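Local coordinates for major pilin backbone protein T-antigen, T13 (Streptococcus pyogenes, PDB 6BBT), which probably forms the main shaft of the cell-surface pili as their major backbone pilin and is a Lancefield T-antigen used in serotyping, at residues L180-S185 with I221-L226; Q192-I197 with K225-I230. One frame throughout, in Å; residues are numbered along the deposited sequence.

Both contacts lie in the C-terminal half of the pilin, in a domain of the transthyretin-like kind. Their centres are 4 Å apart, and both use strand 220-227, so they share Lys225 and Leu226. Along the chain, strand 176-183 comes first, then strand 193-198, then strand 220-227. Contact 1 spans the core between two sheets. Contact 2 joins two neighbouring strands of one sheet, 193-198 and 220-227, where the second turns a corner. The two also meet directly: Met222 O is 2.8 Å from Ile197 N, probably a hydrogen bond. Together they join one end of the beta-sandwich core to the corner of strand 220-227, where two waters bridge it to strand 193-198.

Contact 1 (L180-S185 with I221-L226); sequences LILEAS and IMLAKL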
ATOM      1  N   LEU A 180     -24.851  -3.179  -2.844  1.00 16.52           N
ATOM      2  CA  LEU A 180     -23.429  -3.311  -3.018  1.00 16.32           C
ATOM      3  C   LEU A 180     -22.818  -3.742  -1.697  1.00 16.70           C
ATOM      4  O   LEU A 180     -23.196  -3.236  -0.636  1.00 15.79           O
ATOM      5  CB  LEU A 180     -22.850  -1.974  -3.444  1.00 16.43           C
ATOM      6  CG  LEU A 180     -21.346  -1.847  -3.619  1.00 16.46           C
ATOM      7  CD1 LEU A 180     -20.847  -2.581  -4.857  1.00 17.24           C
ATOM      8  CD2 LEU A 180     -20.999  -0.376  -3.673  1.00 17.35           C
ATOM      9  N   ILE A 181     -21.860  -4.661  -1.771  1.00 16.76           N
ATOM     10  CA  ILE A 181     -21.054  -5.013  -0.622  1.00 17.81           C
ATOM     11  C   ILE A 181     -19.591  -4.998  -1.063  1.00 16.87           C
ATOM     12  O   ILE A 181     -19.245  -5.502  -2.131  1.00 16.69           O
ATOM     13  CB  ILE A 181     -21.499  -6.353   0.018  1.00 19.94           C
ATOM     14  CG1 ILE A 181     -20.591  -6.743   1.181  1.00 20.95           C
ATOM     15  CG2 ILE A 181     -21.513  -7.465  -0.995  1.00 21.55           C
ATOM     16  CD1 ILE A 181     -21.255  -7.734   2.123  1.00 22.89           C
ATOM     17  N   LEU A 182     -18.759  -4.318  -0.282  1.00 15.61           N
ATOM     18  CA  LEU A 182     -17.324  -4.356  -0.462  1.00 14.98           C
ATOM     19  C   LEU A 182     -16.836  -5.362   0.569  1.00 15.38           C
ATOM     20  O   LEU A 182     -17.057  -5.167   1.761  1.00 14.63           O
ATOM     21  CB  LEU A 182     -16.728  -2.983  -0.204  1.00 14.41           C
ATOM     22  CG  LEU A 182     -17.285  -1.794  -0.977  1.00 14.42           C
ATOM     23  CD1 LEU A 182     -16.480  -0.575  -0.605  1.00 15.03           C
ATOM     24  CD2 LEU A 182     -17.241  -2.004  -2.477  1.00 14.15           C
ATOM     25  N   GLU A 183     -16.222  -6.455   0.133  1.00 15.63           N
ATOM     26  CA  GLU A 183     -15.798  -7.491   1.083  1.00 17.30           C
ATOM     27  C   GLU A 183     -14.478  -7.066   1.676  1.00 16.89           C
ATOM     28  O   GLU A 183     -13.635  -6.526   0.969  1.00 17.83           O
ATOM     29  CB  GLU A 183     -15.600  -8.857   0.419  1.00 18.88           C
ATOM     30  CG  GLU A 183     -16.762  -9.372  -0.393  1.00 21.08           C
ATOM     31  CD  GLU A 183     -17.935  -9.844   0.428  1.00 23.58           C
ATOM     32  OE1 GLU A 183     -18.925 -10.251  -0.207  1.00 28.60           O
ATOM     33  OE2 GLU A 183     -17.875  -9.830   1.684  1.00 26.12           O
ATOM     34  N   ALA A 184     -14.296  -7.319   2.961  1.00 16.38           N
ATOM     35  CA  ALA A 184     -13.012  -7.087   3.601  1.00 17.12           C
ATOM     36  C   ALA A 184     -11.902  -7.975   2.985  1.00 18.01           C
ATOM     37  O   ALA A 184     -12.160  -9.081   2.489  1.00 16.71           O
ATOM     38  CB  ALA A 184     -13.134  -7.318   5.109  1.00 17.57           C
ATOM     39  N   SER A 185     -10.685  -7.433   2.950  1.00 18.64           N
ATOM     40  CA  SER A 185      -9.475  -8.175   2.590  1.00 17.81           C
ATOM     41  C   SER A 185      -8.513  -8.049   3.748  1.00 16.57           C
ATOM     42  O   SER A 185      -8.793  -7.342   4.720  1.00 17.07           O
ATOM     43  CB  SER A 185      -8.845  -7.599   1.314  1.00 18.89           C
ATOM     44  OG  SER A 185      -8.289  -6.296   1.523  1.00 19.24           O
ATOM     45  N   ILE A 221     -23.926   6.184  -9.756  1.00 21.37           N
ATOM     46  CA  ILE A 221     -23.274   6.371  -8.468  1.00 21.12           C
ATOM     47  C   ILE A 221     -21.778   6.117  -8.739  1.00 20.25           C
ATOM     48  O   ILE A 221     -21.442   5.414  -9.699  1.00 18.42           O
ATOM     49  CB  ILE A 221     -23.957   5.422  -7.455  1.00 23.71           C
ATOM     50  CG1 ILE A 221     -23.865   5.943  -6.046  1.00 25.73           C
ATOM     51  CG2 ILE A 221     -23.459   3.979  -7.573  1.00 23.47           C
ATOM     52  CD1 ILE A 221     -24.775   5.183  -5.100  1.00 28.47           C
ATOM     53  N   MET A 222     -20.879   6.739  -7.976  0.50 19.74           N
ATOM     54  CA  MET A 222     -19.438   6.490  -8.165  0.50 20.35           C
ATOM     55  C   MET A 222     -18.688   6.435  -6.847  0.50 18.46           C
ATOM     56  O   MET A 222     -18.908   7.253  -5.955  0.50 16.63           O
ATOM     57  CB  MET A 222     -18.769   7.533  -9.068  0.50 22.54           C
ATOM     58  CG  MET A 222     -17.317   7.157  -9.421  0.50 24.82           C
ATOM     59  SD  MET A 222     -16.322   8.440 -10.211  0.50 30.27           S
ATOM     60  CE  MET A 222     -17.117   9.893  -9.562  0.50 28.14           C
ATOM     61  N   LEU A 223     -17.796   5.454  -6.743  1.00 17.72           N
ATOM     62  CA  LEU A 223     -16.860   5.353  -5.645  1.00 17.11           C
ATOM     63  C   LEU A 223     -15.553   5.741  -6.289  1.00 16.96           C
ATOM     64  O   LEU A 223     -15.019   4.970  -7.085  1.00 18.15           O
ATOM     65  CB  LEU A 223     -16.820   3.929  -5.070  1.00 17.72           C
ATOM     66  CG  LEU A 223     -18.163   3.421  -4.532  1.00 18.20           C
ATOM     67  CD1 LEU A 223     -18.857   2.563  -5.581  1.00 19.51           C
ATOM     68  CD2 LEU A 223     -18.030   2.626  -3.238  1.00 18.48           C
ATOM     69  N   ALA A 224     -15.034   6.923  -5.967  1.00 16.13           N
ATOM     70  CA  ALA A 224     -13.907   7.508  -6.733  1.00 16.84           C
ATOM     71  C   ALA A 224     -12.516   7.203  -6.172  1.00 17.67           C
ATOM     72  O   ALA A 224     -11.517   7.428  -6.866  1.00 18.38           O
ATOM     73  CB  ALA A 224     -14.082   9.015  -6.851  1.00 17.14           C
ATOM     74  N   LYS A 225     -12.457   6.741  -4.917  1.00 16.70           N
ATOM     75  CA  LYS A 225     -11.217   6.511  -4.194  1.00 17.20           C
ATOM     76  C   LYS A 225     -11.291   5.114  -3.560  1.00 16.51           C
ATOM     77  O   LYS A 225     -11.181   4.950  -2.357  1.00 16.45           O
ATOM     78  CB  LYS A 225     -11.014   7.615  -3.151  1.00 18.14           C
ATOM     79  CG  LYS A 225     -10.864   9.037  -3.750  1.00 19.35           C
ATOM     80  CD  LYS A 225     -10.828  10.136  -2.690  1.00 20.21           C
ATOM     81  CE  LYS A 225     -10.901  11.543  -3.306  1.00 21.44           C
ATOM     82  NZ  LYS A 225     -10.840  12.653  -2.280  1.00 20.93           N
ATOM     83  N   LEU A 226     -11.484   4.121  -4.419  1.00 16.28           N
ATOM     84  CA  LEU A 226     -11.752   2.762  -4.019  1.00 16.17           C
ATOM     85  C   LEU A 226     -10.428   1.998  -3.818  1.00 15.99           C
ATOM     86  O   LEU A 226      -9.538   2.108  -4.657  1.00 15.38           O
ATOM     87  CB  LEU A 226     -12.589   2.093  -5.108  1.00 17.39           C
ATOM     88  CG  LEU A 226     -13.191   0.723  -4.844  1.00 17.65           C
ATOM     89  CD1 LEU A 226     -14.168   0.694  -3.678  1.00 18.13           C
ATOM     90  CD2 LEU A 226     -13.892   0.258  -6.097  1.00 18.64           C
TER
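This is an apolar contact between the two sheets of a beta sandwich, in the C-terminal domain of the pilin. Strand 176-183 belongs to a four-stranded antiparallel sheet and strand 220-227 to the sheet facing it. Their backbones stay far apart, with Leu182 CA 9.7 Å from Leu226 CA, and four buried leucines meet across the interior. Leu180 and Leu223 meet tip to tip, with Leu180 CD2 4.1 Å from Leu223 CD1. Leu180 has CG anti to the backbone N (chi1 177°), and this turns CD2 toward Leu223. Leu182 touches two residues with one methyl. Its CD1 lies 4.0 Å from Leu226 CD1, where the two side chains slant across each other, and 4.4 Å from Leu223 CD2. The chain turns a corner at Ala224 and Lys225, yet Leu223 and Leu226 on its two sides both point into the core. Val194 of strand 193-198 also touches Leu182, and Phe213 packs on Leu180. The contact is made by methyl groups at ordinary van der Waals distances. It therefore depends on burial of apolar surface and on the fit of the leucines, with no polar link between the segments.

Contact 2 (Q192-I197 with K225-I230); sequences QVVKII and KLPIGI
Two neighbouring antiparallel strands of a beta sheet, 193-198 and 220-227, part here, and water takes the place of direct backbone bonds. Val194 packs on the inner side, while Lys195 and Lys225 supply the bridged backbone. The chain turns a corner at Lys225. At the corner itself, two waters span Lys195 and Lys225. Water 1 accepts from Lys195 N and donates to Lys225 O, with both links 3.0 Å long. Water 2 donates to Lys195 O and accepts from Lys225 N, with both links 2.7 Å long. The N and O of both residues are thus joined in pairs, as in a hydrogen-bonded antiparallel pair with a water inserted into each of its two links.

On the core side, Val194 uses both methyls. CG1, anti to the backbone N (chi1 176°), lies 3.8 Å from Leu226 CD1, and the two side chains are set at a slant. Val194 CG2 abuts CD of the Pro227 ring at 3.8 Å. Pro227 CD is also 4.1 Å from Val194 CG1, so the ring lies against both methyls. Val194 thus spreads its two methyls over the two residues that follow the corner.

The lysine ends lead elsewhere: Lys225 NZ forms salt bridges with Asp21 and Glu23, and Lys195 NZ one with Asp204. After the corner, Thr266 OG1 bonds to Pro227 O.

The contact thus has two layers. Methyl and ring packing closes the buried side, and the waters satisfy backbone groups that the parted strands cannot pair directly.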
ATOM      1  N   GLN A 192     -14.157  -0.284   8.044  1.00 14.13           N
ATOM      2  CA  GLN A 192     -13.546   0.938   7.496  1.00 14.44           C
ATOM      3  C   GLN A 192     -14.458   1.504   6.425  1.00 14.74           C
ATOM      4  O   GLN A 192     -15.319   0.789   5.893  1.00 14.25           O
ATOM      5  CB  GLN A 192     -12.154   0.631   6.964  1.00 14.77           C
ATOM      6  CG  GLN A 192     -11.236   0.136   8.067  1.00 15.10           C
ATOM      7  CD  GLN A 192     -10.942   1.210   9.087  1.00 16.01           C
ATOM      8  OE1 GLN A 192     -10.644   2.326   8.739  1.00 16.78           O
ATOM      9  NE2 GLN A 192     -11.019   0.875  10.347  1.00 17.20           N
ATOM     10  N   VAL A 193     -14.289   2.785   6.102  1.00 15.30           N
ATOM     11  CA  VAL A 193     -15.228   3.468   5.213  1.00 15.76           C
ATOM     12  C   VAL A 193     -14.558   3.850   3.888  1.00 15.30           C
ATOM     13  O   VAL A 193     -13.366   4.147   3.844  1.00 13.73           O
ATOM     14  CB  VAL A 193     -15.919   4.700   5.853  1.00 17.87           C
ATOM     15  CG1 VAL A 193     -16.794   4.289   7.022  1.00 19.26           C
ATOM     16  CG2 VAL A 193     -14.953   5.750   6.338  1.00 18.64           C
ATOM     17  N   VAL A 194     -15.340   3.742   2.826  1.00 14.96           N
ATOM     18  CA  VAL A 194     -14.958   4.129   1.487  1.00 15.86           C
ATOM     19  C   VAL A 194     -16.021   5.142   1.033  1.00 16.28           C
ATOM     20  O   VAL A 194     -17.229   4.956   1.248  1.00 14.59           O
ATOM     21  CB  VAL A 194     -14.940   2.894   0.538  1.00 16.55           C
ATOM     22  CG1 VAL A 194     -14.641   3.287  -0.909  1.00 17.09           C
ATOM     23  CG2 VAL A 194     -13.888   1.870   1.005  1.00 17.24           C
ATOM     24  N   LYS A 195     -15.567   6.203   0.379  1.00 16.75           N
ATOM     25  CA  LYS A 195     -16.467   7.255  -0.072  1.00 16.85           C
ATOM     26  C   LYS A 195     -17.272   6.842  -1.306  1.00 15.94           C
ATOM     27  O   LYS A 195     -16.781   6.144  -2.184  1.00 15.25           O
ATOM     28  CB  LYS A 195     -15.680   8.520  -0.381  1.00 18.52           C
ATOM     29  CG  LYS A 195     -14.924   9.051   0.817  1.00 20.07           C
ATOM     30  CD  LYS A 195     -15.899   9.649   1.824  1.00 21.19           C
ATOM     31  CE  LYS A 195     -15.246   9.829   3.149  1.00 22.77           C
ATOM     32  NZ  LYS A 195     -16.192  10.584   4.012  1.00 23.68           N
ATOM     33  N   ILE A 196     -18.526   7.270  -1.342  1.00 15.17           N
ATOM     34  CA  ILE A 196     -19.376   7.107  -2.490  1.00 15.00           C
ATOM     35  C   ILE A 196     -20.024   8.473  -2.780  1.00 16.27           C
ATOM     36  O   ILE A 196     -20.345   9.212  -1.839  1.00 15.70           O
ATOM     37  CB  ILE A 196     -20.431   6.013  -2.264  1.00 15.52           C
ATOM     38  CG1 ILE A 196     -21.203   5.688  -3.542  1.00 16.54           C
ATOM     39  CG2 ILE A 196     -21.417   6.353  -1.158  1.00 15.67           C
ATOM     40  CD1 ILE A 196     -21.984   4.393  -3.457  1.00 17.07           C
ATOM     41  N   ILE A 197     -20.220   8.781  -4.062  1.00 16.04           N
ATOM     42  CA  ILE A 197     -20.947   9.989  -4.461  1.00 17.54           C
ATOM     43  C   ILE A 197     -22.266   9.549  -5.038  1.00 17.83           C
ATOM     44  O   ILE A 197     -22.311   8.803  -6.013  1.00 17.68           O
ATOM     45  CB  ILE A 197     -20.161  10.863  -5.450  1.00 18.54           C
ATOM     46  CG1 ILE A 197     -18.836  11.268  -4.802  1.00 18.81           C
ATOM     47  CG2 ILE A 197     -21.016  12.088  -5.857  1.00 18.74           C
ATOM     48  CD1 ILE A 197     -17.820  11.857  -5.747  1.00 20.20           C
ATOM     49  N   LYS A 225     -12.457   6.741  -4.917  1.00 16.70           N
ATOM     50  CA  LYS A 225     -11.217   6.511  -4.194  1.00 17.20           C
ATOM     51  C   LYS A 225     -11.291   5.114  -3.560  1.00 16.51           C
ATOM     52  O   LYS A 225     -11.181   4.950  -2.357  1.00 16.45           O
ATOM     53  CB  LYS A 225     -11.014   7.615  -3.151  1.00 18.14           C
ATOM     54  CG  LYS A 225     -10.864   9.037  -3.750  1.00 19.35           C
ATOM     55  CD  LYS A 225     -10.828  10.136  -2.690  1.00 20.21           C
ATOM     56  CE  LYS A 225     -10.901  11.543  -3.306  1.00 21.44           C
ATOM     57  NZ  LYS A 225     -10.840  12.653  -2.280  1.00 20.93           N
ATOM     58  N   LEU A 226     -11.484   4.121  -4.419  1.00 16.28           N
ATOM     59  CA  LEU A 226     -11.752   2.762  -4.019  1.00 16.17           C
ATOM     60  C   LEU A 226     -10.428   1.998  -3.818  1.00 15.99           C
ATOM     61  O   LEU A 226      -9.538   2.108  -4.657  1.00 15.38           O
ATOM     62  CB  LEU A 226     -12.589   2.093  -5.108  1.00 17.39           C
ATOM     63  CG  LEU A 226     -13.191   0.723  -4.844  1.00 17.65           C
ATOM     64  CD1 LEU A 226     -14.168   0.694  -3.678  1.00 18.13           C
ATOM     65  CD2 LEU A 226     -13.892   0.258  -6.097  1.00 18.64           C
ATOM     66  N   PRO A 227     -10.297   1.231  -2.715  1.00 15.45           N
ATOM     67  CA  PRO A 227      -9.090   0.448  -2.521  1.00 15.63           C
ATOM     68  C   PRO A 227      -8.889  -0.596  -3.618  1.00 16.45           C
ATOM     69  O   PRO A 227      -9.867  -1.162  -4.131  1.00 16.51           O
ATOM     70  CB  PRO A 227      -9.297  -0.226  -1.161  1.00 15.49           C
ATOM     71  CG  PRO A 227     -10.282   0.613  -0.462  1.00 15.77           C
ATOM     72  CD  PRO A 227     -11.183   1.156  -1.536  1.00 15.52           C
ATOM     73  N   ILE A 228      -7.627  -0.786  -3.999  1.00 17.52           N
ATOM     74  CA  ILE A 228      -7.239  -1.765  -5.009  1.00 18.47           C
ATOM     75  C   ILE A 228      -7.081  -3.123  -4.349  1.00 18.90           C
ATOM     76  O   ILE A 228      -6.494  -3.236  -3.278  1.00 19.10           O
ATOM     77  CB  ILE A 228      -5.961  -1.335  -5.751  1.00 18.81           C
ATOM     78  CG1 ILE A 228      -6.322  -0.181  -6.678  1.00 18.00           C
ATOM     79  CG2 ILE A 228      -5.374  -2.512  -6.563  1.00 19.52           C
ATOM     80  CD1 ILE A 228      -5.152   0.527  -7.292  1.00 18.54           C
ATOM     81  N   GLY A 229      -7.640  -4.146  -4.982  1.00 20.65           N
ATOM     82  CA  GLY A 229      -7.500  -5.508  -4.491  1.00 22.05           C
ATOM     83  C   GLY A 229      -8.626  -5.997  -3.604  1.00 23.81           C
ATOM     84  O   GLY A 229      -8.573  -7.133  -3.144  1.00 26.92           O
ATOM     85  N   ILE A 230      -9.644  -5.177  -3.330  1.00 22.79           N
ATOM     86  CA  ILE A 230     -10.800  -5.694  -2.594  1.00 22.85           C
ATOM     87  C   ILE A 230     -11.786  -6.278  -3.577  1.00 21.11           C
ATOM     88  O   ILE A 230     -11.736  -5.974  -4.757  1.00 22.92           O
ATOM     89  CB  ILE A 230     -11.482  -4.656  -1.676  1.00 23.67           C
ATOM     90  CG1 ILE A 230     -12.025  -3.449  -2.436  1.00 24.04           C
ATOM     91  CG2 ILE A 230     -10.508  -4.234  -0.587  1.00 24.65           C
ATOM     92  CD1 ILE A 230     -12.996  -2.646  -1.583  1.00 25.01           C
TER
HETATM   93  O   HOH W   1     -12.598   6.316  -0.118  1.00 16.07           O
HETATM   94  O   HOH W   2     -14.192   6.113  -2.940  1.00 22.10           O